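Local coordinates for malonyl CoA-acyl carrier protein transacylase (Burkholderia pseudomallei 1710b, PDB 3EZO) that probably transfers the malonyl group of malonyl-CoA to holo acyl carrier protein, yielding malonyl-ACP and free CoA, at residues 236-241 / 258-263; 160-165 / 173-178; 213-218 / 252-257. All coordinates share one frame; numbering follows the deposited sequence.

Interaction 1. Residues 236-241 / 258-263; sequences NNIDVA and AGPVRW
Val240 lays its CG2 methyl over the centre of one face of the Arg262 guanidinium, 3.5 Å from CZ, the two side chains crossing at about a right angle. The bend at the third torsion of Arg262 (chi3 67°) sets the flat group beside Ile238 O and against Val240 CG2. At the edge of the group NH1, with its partner near the guanidinium plane, donates to Ile238 O over 3.1 Å, while NE forms a salt bridge with Glu265. The carbonyl one residue earlier, Asn237 O, accepts Arg262 N at 3.1 Å with an N-H...O angle of 153°, so main chain and side chain of one arginine hold consecutive carbonyls.

Asn237 runs alongside Val261, its OD1 3.6 Å from Val261 CG1, and sends ND2 to the edge of the Trp263 indole, 3.9 Å from CE3, with amide and ring planes 83° apart. Bonds beyond the two loops fix the rotation of this amide: OD1 receives Gln256 NE2 and Ser98 N, and ND2 reaches Gly96 O. Further along, Ile238 CD1 lies 3.6 Å from Gly259 CA, an approach that Gly259, having no side chain, permits. The loop is shaped from within by Asn236, whose OD1 takes Asp239 N and Ala241 N from opposite faces of its amide, the first bond completing an Asx motif.

Gly259 O is hydrogen-bonded to His207 ND1, and the Asn237 amide probably helps hold the turn at Ser98. Two loops thus back the predicted Ser-His pair and the apparent GxSxG nucleophile elbow of an acyltransferase of the FabD family.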
ATOM      1  N   ASN A 236      11.712  -0.123  -1.354  1.00 10.46           N
ATOM      2  CA  ASN A 236      10.826   0.730  -0.543  1.00  9.67           C
ATOM      3  C   ASN A 236      10.196   1.878  -1.312  1.00  9.66           C
ATOM      4  O   ASN A 236      10.712   2.347  -2.340  1.00  9.49           O
ATOM      5  CB  ASN A 236      11.477   1.162   0.801  1.00  9.53           C
ATOM      6  CG  ASN A 236      12.742   2.010   0.647  1.00  9.14           C
ATOM      7  OD1 ASN A 236      12.851   2.830  -0.242  1.00 10.33           O
ATOM      8  ND2 ASN A 236      13.683   1.811   1.547  1.00  4.01           N
ATOM      9  N   ASN A 237       9.046   2.318  -0.822  1.00  9.52           N
ATOM     10  CA  ASN A 237       8.264   3.356  -1.467  1.00  9.25           C
ATOM     11  C   ASN A 237       8.968   4.707  -1.418  1.00  9.37           C
ATOM     12  O   ASN A 237       8.881   5.487  -2.338  1.00 10.20           O
ATOM     13  CB  ASN A 237       6.936   3.539  -0.750  1.00  9.20           C
ATOM     14  CG  ASN A 237       5.956   2.397  -0.946  1.00  8.63           C
ATOM     15  OD1 ASN A 237       4.961   2.325  -0.227  1.00 11.16           O
ATOM     16  ND2 ASN A 237       6.181   1.554  -1.925  1.00  9.14           N
ATOM     17  N   ILE A 238       9.594   4.998  -0.302  1.00  9.96           N
ATOM     18  CA  ILE A 238      10.123   6.356  -0.018  1.00  9.67           C
ATOM     19  C   ILE A 238      11.393   6.648  -0.826  1.00  9.93           C
ATOM     20  O   ILE A 238      11.506   7.710  -1.442  1.00 10.00           O
ATOM     21  CB  ILE A 238      10.317   6.583   1.490  1.00  9.84           C
ATOM     22  CG1 ILE A 238      10.529   8.089   1.804  1.00 11.02           C
ATOM     23  CG2 ILE A 238      11.462   5.717   2.063  1.00  7.69           C
ATOM     24  CD1 ILE A 238       9.283   8.948   1.776  1.00 12.53           C
ATOM     25  N   ASP A 239      12.308   5.689  -0.891  1.00  9.38           N
ATOM     26  CA  ASP A 239      13.584   5.914  -1.498  1.00  9.51           C
ATOM     27  C   ASP A 239      13.812   5.092  -2.777  1.00 10.35           C
ATOM     28  O   ASP A 239      14.793   5.295  -3.470  1.00  8.98           O
ATOM     29  CB  ASP A 239      14.680   5.591  -0.502  1.00  9.14           C
ATOM     30  CG  ASP A 239      14.700   6.516   0.703  1.00 10.39           C
ATOM     31  OD1 ASP A 239      14.148   7.640   0.663  1.00  9.50           O
ATOM     32  OD2 ASP A 239      15.301   6.102   1.719  1.00  9.53           O
ATOM     33  N   VAL A 240      12.889   4.194  -3.123  1.00 10.65           N
ATOM     34  CA  VAL A 240      13.136   3.228  -4.178  1.00  9.99           C
ATOM     35  C   VAL A 240      14.479   2.500  -3.952  1.00 10.77           C
ATOM     36  O   VAL A 240      15.237   2.260  -4.889  1.00 10.63           O
ATOM     37  CB  VAL A 240      13.057   3.887  -5.567  1.00 11.35           C
ATOM     38  CG1 VAL A 240      12.809   2.860  -6.618  1.00 10.70           C
ATOM     39  CG2 VAL A 240      11.947   5.008  -5.594  1.00 10.71           C
ATOM     40  N   ALA A 241      14.741   2.124  -2.700  1.00 10.42           N
ATOM     41  CA  ALA A 241      15.985   1.489  -2.306  1.00 10.65           C
ATOM     42  C   ALA A 241      15.683   0.112  -1.765  1.00 11.19           C
ATOM     43  O   ALA A 241      14.635  -0.124  -1.146  1.00 12.08           O
ATOM     44  CB  ALA A 241      16.691   2.317  -1.206  1.00 10.26           C
ATOM     45  N   ALA A 258       4.843  10.112   5.798  1.00  9.70           N
ATOM     46  CA  ALA A 258       4.702  11.541   5.590  1.00 11.18           C
ATOM     47  C   ALA A 258       5.470  11.941   4.343  1.00 11.62           C
ATOM     48  O   ALA A 258       5.774  13.127   4.164  1.00 13.07           O
ATOM     49  CB  ALA A 258       5.205  12.334   6.800  1.00 10.15           C
ATOM     50  N   GLY A 259       5.754  10.961   3.494  1.00 11.56           N
ATOM     51  CA  GLY A 259       6.479  11.197   2.235  1.00 12.12           C
ATOM     52  C   GLY A 259       5.865  10.433   1.080  1.00 12.25           C
ATOM     53  O   GLY A 259       5.009   9.560   1.293  1.00 11.12           O
ATOM     54  N   PRO A 260       6.297  10.773  -0.157  1.00 13.10           N
ATOM     55  CA  PRO A 260       5.722  10.259  -1.386  1.00 12.79           C
ATOM     56  C   PRO A 260       5.932   8.779  -1.625  1.00 11.97           C
ATOM     57  O   PRO A 260       7.005   8.259  -1.427  1.00 11.79           O
ATOM     58  CB  PRO A 260       6.407  11.078  -2.476  1.00 12.83           C
ATOM     59  CG  PRO A 260       7.637  11.609  -1.820  1.00 15.34           C
ATOM     60  CD  PRO A 260       7.316  11.802  -0.429  1.00 13.20           C
ATOM     61  N   VAL A 261       4.863   8.128  -2.083  1.00 11.61           N
ATOM     62  CA  VAL A 261       4.899   6.738  -2.475  1.00 10.50           C
ATOM     63  C   VAL A 261       5.289   6.719  -3.934  1.00 10.72           C
ATOM     64  O   VAL A 261       4.508   7.118  -4.810  1.00  9.93           O
ATOM     65  CB  VAL A 261       3.534   6.051  -2.202  1.00  9.93           C
ATOM     66  CG1 VAL A 261       3.535   4.613  -2.680  1.00  7.69           C
ATOM     67  CG2 VAL A 261       3.229   6.130  -0.676  1.00 11.09           C
ATOM     68  N   ARG A 262       6.503   6.242  -4.200  1.00 10.91           N
ATOM     69  CA  ARG A 262       7.077   6.332  -5.550  1.00 11.19           C
ATOM     70  C   ARG A 262       6.837   5.022  -6.276  1.00 10.76           C
ATOM     71  O   ARG A 262       7.761   4.260  -6.593  1.00 11.20           O
ATOM     72  CB  ARG A 262       8.547   6.700  -5.472  1.00 10.77           C
ATOM     73  CG  ARG A 262       8.731   8.130  -4.916  1.00 12.44           C
ATOM     74  CD  ARG A 262      10.141   8.439  -4.427  1.00 11.50           C
ATOM     75  NE  ARG A 262      11.122   8.469  -5.508  1.00 10.95           N
ATOM     76  CZ  ARG A 262      12.441   8.485  -5.303  1.00 13.16           C
ATOM     77  NH1 ARG A 262      12.938   8.519  -4.071  1.00 12.15           N
ATOM     78  NH2 ARG A 262      13.260   8.506  -6.329  1.00 10.85           N
ATOM     79  N   TRP A 263       5.578   4.756  -6.531  1.00 10.47           N
ATOM     80  CA  TRP A 263       5.191   3.405  -6.921  1.00 10.67           C
ATOM     81  C   TRP A 263       5.648   3.057  -8.342  1.00 10.42           C
ATOM     82  O   TRP A 263       6.165   1.956  -8.586  1.00 10.74           O
ATOM     83  CB  TRP A 263       3.688   3.174  -6.758  1.00 10.34           C
ATOM     84  CG  TRP A 263       3.359   1.750  -7.087  1.00 10.66           C
ATOM     85  CD1 TRP A 263       2.686   1.297  -8.188  1.00  9.32           C
ATOM     86  CD2 TRP A 263       3.787   0.580  -6.365  1.00  8.84           C
ATOM     87  NE1 TRP A 263       2.621  -0.068  -8.167  1.00  8.58           N
ATOM     88  CE2 TRP A 263       3.289  -0.542  -7.062  1.00 10.93           C
ATOM     89  CE3 TRP A 263       4.499   0.376  -5.192  1.00  9.08           C
ATOM     90  CZ2 TRP A 263       3.510  -1.864  -6.620  1.00  8.83           C
ATOM     91  CZ3 TRP A 263       4.723  -0.913  -4.761  1.00  8.08           C
ATOM     92  CH2 TRP A 263       4.249  -2.029  -5.488  1.00  5.89           C
TER

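Interaction 2. Residues 160-165 / 173-178; sequences GVVEAV and VVIAGT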
ATOM      1  N   GLY A 160      -2.278  27.127   0.622  1.00 16.07           N
ATOM      2  CA  GLY A 160      -2.092  26.127   1.670  1.00 14.88           C
ATOM      3  C   GLY A 160      -1.209  25.017   1.095  1.00 14.41           C
ATOM      4  O   GLY A 160      -1.224  24.752  -0.111  1.00 13.48           O
ATOM      5  N   VAL A 161      -0.458  24.349   1.965  1.00 13.45           N
ATOM      6  CA  VAL A 161       0.452  23.253   1.559  1.00 12.67           C
ATOM      7  C   VAL A 161      -0.311  22.185   0.812  1.00 11.66           C
ATOM      8  O   VAL A 161      -1.406  21.804   1.218  1.00 12.23           O
ATOM      9  CB  VAL A 161       1.176  22.661   2.789  1.00 12.55           C
ATOM     10  CG1 VAL A 161       1.898  21.385   2.485  1.00 10.00           C
ATOM     11  CG2 VAL A 161       2.128  23.716   3.369  1.00 14.36           C
ATOM     12  N   VAL A 162       0.257  21.743  -0.306  1.00 11.51           N
ATOM     13  CA  VAL A 162      -0.280  20.638  -1.101  1.00 10.68           C
ATOM     14  C   VAL A 162       0.845  20.077  -1.911  1.00 11.28           C
ATOM     15  O   VAL A 162       1.700  20.830  -2.448  1.00 10.56           O
ATOM     16  CB  VAL A 162      -1.508  21.082  -1.999  1.00 11.62           C
ATOM     17  CG1 VAL A 162      -1.170  22.305  -2.877  1.00 10.22           C
ATOM     18  CG2 VAL A 162      -2.037  19.934  -2.810  1.00 12.14           C
ATOM     19  N   GLU A 163       0.884  18.749  -1.992  1.00 11.41           N
ATOM     20  CA  GLU A 163       2.034  18.027  -2.560  1.00 11.38           C
ATOM     21  C   GLU A 163       1.580  16.831  -3.372  1.00 10.95           C
ATOM     22  O   GLU A 163       0.517  16.299  -3.110  1.00 10.53           O
ATOM     23  CB  GLU A 163       2.950  17.504  -1.432  1.00 11.70           C
ATOM     24  CG  GLU A 163       3.638  18.611  -0.619  1.00 13.90           C
ATOM     25  CD  GLU A 163       4.138  18.134   0.751  1.00 14.85           C
ATOM     26  OE1 GLU A 163       3.850  16.968   1.161  1.00 12.46           O
ATOM     27  OE2 GLU A 163       4.824  18.947   1.421  1.00 13.84           O
ATOM     28  N   ALA A 164       2.407  16.400  -4.330  1.00 11.01           N
ATOM     29  CA  ALA A 164       2.137  15.179  -5.099  1.00 11.26           C
ATOM     30  C   ALA A 164       2.715  14.001  -4.296  1.00 11.31           C
ATOM     31  O   ALA A 164       3.913  13.947  -4.031  1.00 11.61           O
ATOM     32  CB  ALA A 164       2.715  15.270  -6.484  1.00 11.04           C
ATOM     33  N   VAL A 165       1.849  13.113  -3.821  1.00 11.08           N
ATOM     34  CA  VAL A 165       2.237  12.147  -2.773  1.00 10.92           C
ATOM     35  C   VAL A 165       2.135  10.658  -3.134  1.00 11.47           C
ATOM     36  O   VAL A 165       2.654   9.844  -2.401  1.00 11.05           O
ATOM     37  CB  VAL A 165       1.498  12.425  -1.422  1.00 10.76           C
ATOM     38  CG1 VAL A 165       1.676  13.905  -0.980  1.00 10.43           C
ATOM     39  CG2 VAL A 165      -0.019  12.030  -1.470  1.00 10.88           C
ATOM     40  N   VAL A 173      -1.805  10.402 -10.518  1.00 14.36           N
ATOM     41  CA  VAL A 173      -1.098  10.971  -9.372  1.00 13.88           C
ATOM     42  C   VAL A 173      -2.089  11.383  -8.317  1.00 13.39           C
ATOM     43  O   VAL A 173      -3.110  12.007  -8.614  1.00 15.02           O
ATOM     44  CB  VAL A 173      -0.182  12.159  -9.791  1.00 14.40           C
ATOM     45  CG1 VAL A 173       0.571  12.711  -8.591  1.00 12.03           C
ATOM     46  CG2 VAL A 173       0.757  11.737 -10.929  1.00 12.46           C
ATOM     47  N   VAL A 174      -1.812  11.006  -7.075  1.00 12.30           N
ATOM     48  CA  VAL A 174      -2.582  11.467  -5.957  1.00 10.88           C
ATOM     49  C   VAL A 174      -1.814  12.575  -5.247  1.00 11.32           C
ATOM     50  O   VAL A 174      -0.625  12.446  -4.971  1.00 11.27           O
ATOM     51  CB  VAL A 174      -2.915  10.303  -4.977  1.00 10.75           C
ATOM     52  CG1 VAL A 174      -3.610  10.777  -3.686  1.00  7.77           C
ATOM     53  CG2 VAL A 174      -3.769   9.141  -5.728  1.00  9.22           C
ATOM     54  N   ILE A 175      -2.524  13.636  -4.890  1.00 11.21           N
ATOM     55  CA  ILE A 175      -1.951  14.751  -4.114  1.00 11.22           C
ATOM     56  C   ILE A 175      -2.597  14.801  -2.740  1.00 10.70           C
ATOM     57  O   ILE A 175      -3.650  14.209  -2.524  1.00 10.42           O
ATOM     58  CB  ILE A 175      -2.172  16.104  -4.865  1.00 11.06           C
ATOM     59  CG1 ILE A 175      -3.663  16.492  -4.928  1.00 11.93           C
ATOM     60  CG2 ILE A 175      -1.602  15.978  -6.300  1.00 10.99           C
ATOM     61  CD1 ILE A 175      -3.969  17.974  -5.469  1.00  7.43           C
ATOM     62  N   ALA A 176      -1.954  15.510  -1.831  1.00 10.15           N
ATOM     63  CA  ALA A 176      -2.361  15.566  -0.440  1.00 11.09           C
ATOM     64  C   ALA A 176      -1.840  16.843   0.198  1.00 10.92           C
ATOM     65  O   ALA A 176      -0.788  17.346  -0.182  1.00  9.78           O
ATOM     66  CB  ALA A 176      -1.857  14.341   0.332  1.00 10.90           C
ATOM     67  N   GLY A 177      -2.581  17.347   1.178  1.00 12.46           N
ATOM     68  CA  GLY A 177      -2.203  18.582   1.927  1.00 12.82           C
ATOM     69  C   GLY A 177      -3.417  19.212   2.572  1.00 13.42           C
ATOM     70  O   GLY A 177      -4.367  18.506   2.947  1.00 13.24           O
ATOM     71  N   THR A 178      -3.412  20.538   2.682  1.00 13.86           N
ATOM     72  CA  THR A 178      -4.515  21.267   3.278  1.00 14.11           C
ATOM     73  C   THR A 178      -5.738  21.206   2.389  1.00 14.84           C
ATOM     74  O   THR A 178      -5.636  21.057   1.136  1.00 14.15           O
ATOM     75  CB  THR A 178      -4.189  22.773   3.517  1.00 15.57           C
ATOM     76  OG1 THR A 178      -3.985  23.413   2.254  1.00 14.85           O
ATOM     77  CG2 THR A 178      -2.981  22.953   4.434  1.00 14.89           C
TER
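Val161 O is gripped twice by Thr178, by the backbone N at 2.8 Å, nearly along the C=O axis, and by OG1 at 3.2 Å. OG1 sits between the backbone N and the carbonyl carbon of its own residue (chi1 65°), a position from which it also caps Gly181 N at the start of helix 179-191. Gly160 CA comes within 3.4 Å of the same OG1, a closeness allowed by the absence of a side chain on Gly160.

From this end the antiparallel ladder continues. Glu163 and Ala176 form the hydrogen-bonded pair, N to O in both directions, and Val165 N reaches Val174 O at 2.8 Å. On the face bearing Ala164 and Ile175, Val162 CG2 meets Ile175 CD1 at 3.8 Å, and both side chains also pack on helices 146-156 and 179-191. Packing is tight where Val165 CG2 presses on Ala176 CB at 3.5 Å, and Val165 also touches His207, a predicted active-site residue. Glu163 turns its OE2 to Ser209.

The hairpin belongs to the ferredoxin-like subdomain familiar from FabD enzymes. Main-chain bonds set its register and methyl contacts fill its faces, whereas the single threonine hydroxyl ties the hairpin's open end to the helix that follows.

Interaction 3. Residues 213-218 / 252-257; sequences PASDKL and ALVRQA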
ATOM      1  N   PRO A 213       3.867  14.242  12.367  1.00 13.06           N
ATOM      2  CA  PRO A 213       3.647  13.697  13.707  1.00 12.60           C
ATOM      3  C   PRO A 213       3.382  12.191  13.700  1.00 12.08           C
ATOM      4  O   PRO A 213       3.789  11.518  14.606  1.00 13.15           O
ATOM      5  CB  PRO A 213       2.445  14.500  14.227  1.00 13.44           C
ATOM      6  CG  PRO A 213       2.456  15.813  13.401  1.00 13.58           C
ATOM      7  CD  PRO A 213       3.032  15.444  12.089  1.00 13.17           C
ATOM      8  N   ALA A 214       2.807  11.657  12.630  1.00 11.42           N
ATOM      9  CA  ALA A 214       2.604  10.230  12.510  1.00 10.71           C
ATOM     10  C   ALA A 214       3.959   9.525  12.409  1.00 11.15           C
ATOM     11  O   ALA A 214       4.164   8.486  13.053  1.00  9.73           O
ATOM     12  CB  ALA A 214       1.709   9.916  11.286  1.00 10.07           C
ATOM     13  N   SER A 215       4.868  10.088  11.609  1.00 10.33           N
ATOM     14  CA  SER A 215       6.228   9.556  11.506  1.00 11.64           C
ATOM     15  C   SER A 215       6.901   9.498  12.868  1.00 11.91           C
ATOM     16  O   SER A 215       7.582   8.523  13.193  1.00 10.33           O
ATOM     17  CB  SER A 215       7.102  10.390  10.535  1.00 11.23           C
ATOM     18  OG  SER A 215       6.638  10.211   9.218  1.00 11.08           O
ATOM     19  N   ASP A 216       6.700  10.537  13.675  1.00 13.44           N
ATOM     20  CA  ASP A 216       7.332  10.577  14.980  1.00 14.43           C
ATOM     21  C   ASP A 216       6.816   9.476  15.906  1.00 14.77           C
ATOM     22  O   ASP A 216       7.594   8.861  16.614  1.00 14.93           O
ATOM     23  CB  ASP A 216       7.132  11.951  15.633  1.00 15.26           C
ATOM     24  CG  ASP A 216       7.890  13.048  14.893  1.00 18.25           C
ATOM     25  OD1 ASP A 216       8.958  12.724  14.328  1.00 19.41           O
ATOM     26  OD2 ASP A 216       7.408  14.199  14.850  1.00 20.76           O
ATOM     27  N   LYS A 217       5.512   9.231  15.888  1.00 14.45           N
ATOM     28  CA  LYS A 217       4.920   8.150  16.684  1.00 14.81           C
ATOM     29  C   LYS A 217       5.399   6.777  16.180  1.00 13.45           C
ATOM     30  O   LYS A 217       5.704   5.889  16.971  1.00 11.48           O
ATOM     31  CB  LYS A 217       3.391   8.237  16.618  1.00 15.80           C
ATOM     32  CG  LYS A 217       2.787   9.425  17.365  1.00 18.74           C
ATOM     33  CD  LYS A 217       1.238   9.504  17.078  1.00 24.85           C
ATOM     34  CE  LYS A 217       0.959   9.932  15.572  1.00 27.75           C
ATOM     35  NZ  LYS A 217      -0.323  10.674  15.178  1.00 25.52           N
ATOM     36  N   LEU A 218       5.480   6.632  14.861  1.00 12.71           N
ATOM     37  CA  LEU A 218       5.952   5.388  14.261  1.00 13.43           C
ATOM     38  C   LEU A 218       7.376   5.072  14.661  1.00 12.99           C
ATOM     39  O   LEU A 218       7.682   3.902  14.924  1.00 13.13           O
ATOM     40  CB  LEU A 218       5.831   5.363  12.717  1.00 13.39           C
ATOM     41  CG  LEU A 218       4.487   4.875  12.185  1.00 15.84           C
ATOM     42  CD1 LEU A 218       4.262   5.274  10.665  1.00 17.26           C
ATOM     43  CD2 LEU A 218       4.333   3.337  12.413  1.00 13.11           C
ATOM     44  N   ALA A 252      12.847   3.889   6.786  1.00 10.07           N
ATOM     45  CA  ALA A 252      12.077   3.980   5.550  1.00 10.36           C
ATOM     46  C   ALA A 252      10.583   3.880   5.851  1.00  9.78           C
ATOM     47  O   ALA A 252       9.778   4.565   5.231  1.00 10.17           O
ATOM     48  CB  ALA A 252      12.518   2.930   4.553  1.00  8.69           C
ATOM     49  N   LEU A 253      10.200   3.054   6.815  1.00 10.39           N
ATOM     50  CA  LEU A 253       8.783   3.009   7.224  1.00 10.74           C
ATOM     51  C   LEU A 253       8.329   4.299   7.920  1.00 10.35           C
ATOM     52  O   LEU A 253       7.196   4.731   7.717  1.00 10.36           O
ATOM     53  CB  LEU A 253       8.467   1.791   8.101  1.00 10.45           C
ATOM     54  CG  LEU A 253       8.581   0.422   7.427  1.00 11.12           C
ATOM     55  CD1 LEU A 253       8.324  -0.678   8.504  1.00  8.94           C
ATOM     56  CD2 LEU A 253       7.667   0.287   6.214  1.00  8.24           C
ATOM     57  N   VAL A 254       9.203   4.879   8.747  1.00 10.46           N
ATOM     58  CA  VAL A 254       8.915   6.149   9.469  1.00  9.31           C
ATOM     59  C   VAL A 254       8.667   7.266   8.457  1.00  9.45           C
ATOM     60  O   VAL A 254       7.624   7.966   8.506  1.00  8.24           O
ATOM     61  CB  VAL A 254      10.069   6.501  10.464  1.00 11.65           C
ATOM     62  CG1 VAL A 254      10.012   7.971  10.950  1.00 10.08           C
ATOM     63  CG2 VAL A 254      10.103   5.518  11.650  1.00  8.50           C
ATOM     64  N   ARG A 255       9.588   7.412   7.493  1.00  9.13           N
ATOM     65  CA  ARG A 255       9.506   8.497   6.527  1.00  8.72           C
ATOM     66  C   ARG A 255       8.399   8.251   5.525  1.00  9.70           C
ATOM     67  O   ARG A 255       7.788   9.215   4.979  1.00 10.76           O
ATOM     68  CB  ARG A 255      10.859   8.737   5.852  1.00  8.91           C
ATOM     69  CG  ARG A 255      11.870   9.425   6.779  1.00  8.62           C
ATOM     70  CD  ARG A 255      13.225   9.736   6.101  1.00  9.69           C
ATOM     71  NE  ARG A 255      13.920   8.508   5.744  1.00  9.29           N
ATOM     72  CZ  ARG A 255      14.065   8.017   4.518  1.00 10.08           C
ATOM     73  NH1 ARG A 255      13.602   8.664   3.477  1.00  7.72           N
ATOM     74  NH2 ARG A 255      14.700   6.842   4.342  1.00 10.89           N
ATOM     75  N   GLN A 256       8.093   6.986   5.287  1.00  9.03           N
ATOM     76  CA  GLN A 256       7.062   6.639   4.296  1.00  9.11           C
ATOM     77  C   GLN A 256       5.731   7.338   4.567  1.00  8.83           C
ATOM     78  O   GLN A 256       5.057   7.768   3.639  1.00  9.26           O
ATOM     79  CB  GLN A 256       6.825   5.145   4.282  1.00  8.54           C
ATOM     80  CG  GLN A 256       5.908   4.613   3.167  1.00  9.26           C
ATOM     81  CD  GLN A 256       5.065   3.401   3.539  1.00 11.09           C
ATOM     82  OE1 GLN A 256       4.425   3.350   4.604  1.00 12.31           O
ATOM     83  NE2 GLN A 256       4.957   2.472   2.603  1.00  9.65           N
ATOM     84  N   ALA A 257       5.371   7.430   5.838  1.00  9.93           N
ATOM     85  CA  ALA A 257       4.038   7.860   6.221  1.00 10.06           C
ATOM     86  C   ALA A 257       3.780   9.310   5.857  1.00 10.60           C
ATOM     87  O   ALA A 257       2.623   9.682   5.623  1.00 11.43           O
ATOM     88  CB  ALA A 257       3.809   7.634   7.696  1.00  9.90           C
TER
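Ser215 reaches across with its hydroxyl to Val254 O, OG donating a short bond of 2.6 Å that is the one hydrogen bond between the two helical segments. The serine adopts a rotamer with OG anti to its own carbonyl carbon, beside the backbone N (chi1 -69°). From there OG meets the Val254 carbonyl from outside its plane, tilted away from the in-plane directions. A hydroxyl on so short a side chain can bridge two helices only where the backbones come close, and the CA atoms of Ser215 and Val254 are indeed 4.8 Å apart.

Val254 answers with both of its methyls. CG1 stands anti to the backbone N (chi1 165°), which turns it toward the opposite helix, where it lies 3.4 Å from Ser215 O and 3.8 Å from Ser215 CB. CG2, on the other branch, rests against the backbone of the next turn, 4.1 Å from Leu218 C. One valine therefore straddles the interval between Ser215 and Leu218.

Leu218, three residues on from the serine, completes the pattern from the first helix. Its CB points toward the other helix and its CD1 branch reaches on to Ala257 CB at 3.8 Å, a tip-to-tip meeting of methyls, and Ala257 CB is also near Ser215 OG. The small alanine is thus shared between a leucine methyl and a serine hydroxyl, apolar and polar neighbours lying side by side.

The segment axes run antiparallel at 155°, approaching to 8.2 Å. Beyond the pair, Leu218 packs on Leu119 and Arg123 of helix 113-128, and Leu253 touches Tyr102 and Leu105 of helix 99-107 as well as Leu222. Val254 continues onto Arg219 and Leu222, a further turn along helix 212-223, so helix 246-256 packs against both that helix and helix 99-107.

Interactions 1 and 3 alternate along the chain and interlock, their centres about 12 Å apart. The amide bond between Gln256 and Asn237 is one tie between them, and a salt bridge of 2.8 Å from Arg255 NH2 to Asp239 OD2 is another. Interaction 2 meets interaction 1 through the backbone, Val261 N to Val165 O at 2.8 Å, which fastens the small subdomain to the loop after helix 246-256. Interactions 2 and 3 do not touch, their nearest atoms being about 7 Å apart. All three converge on the predicted active site: the side chains of Val261, Val165 and Ala257 lie about 3, 4 and 5 Å from that of His207.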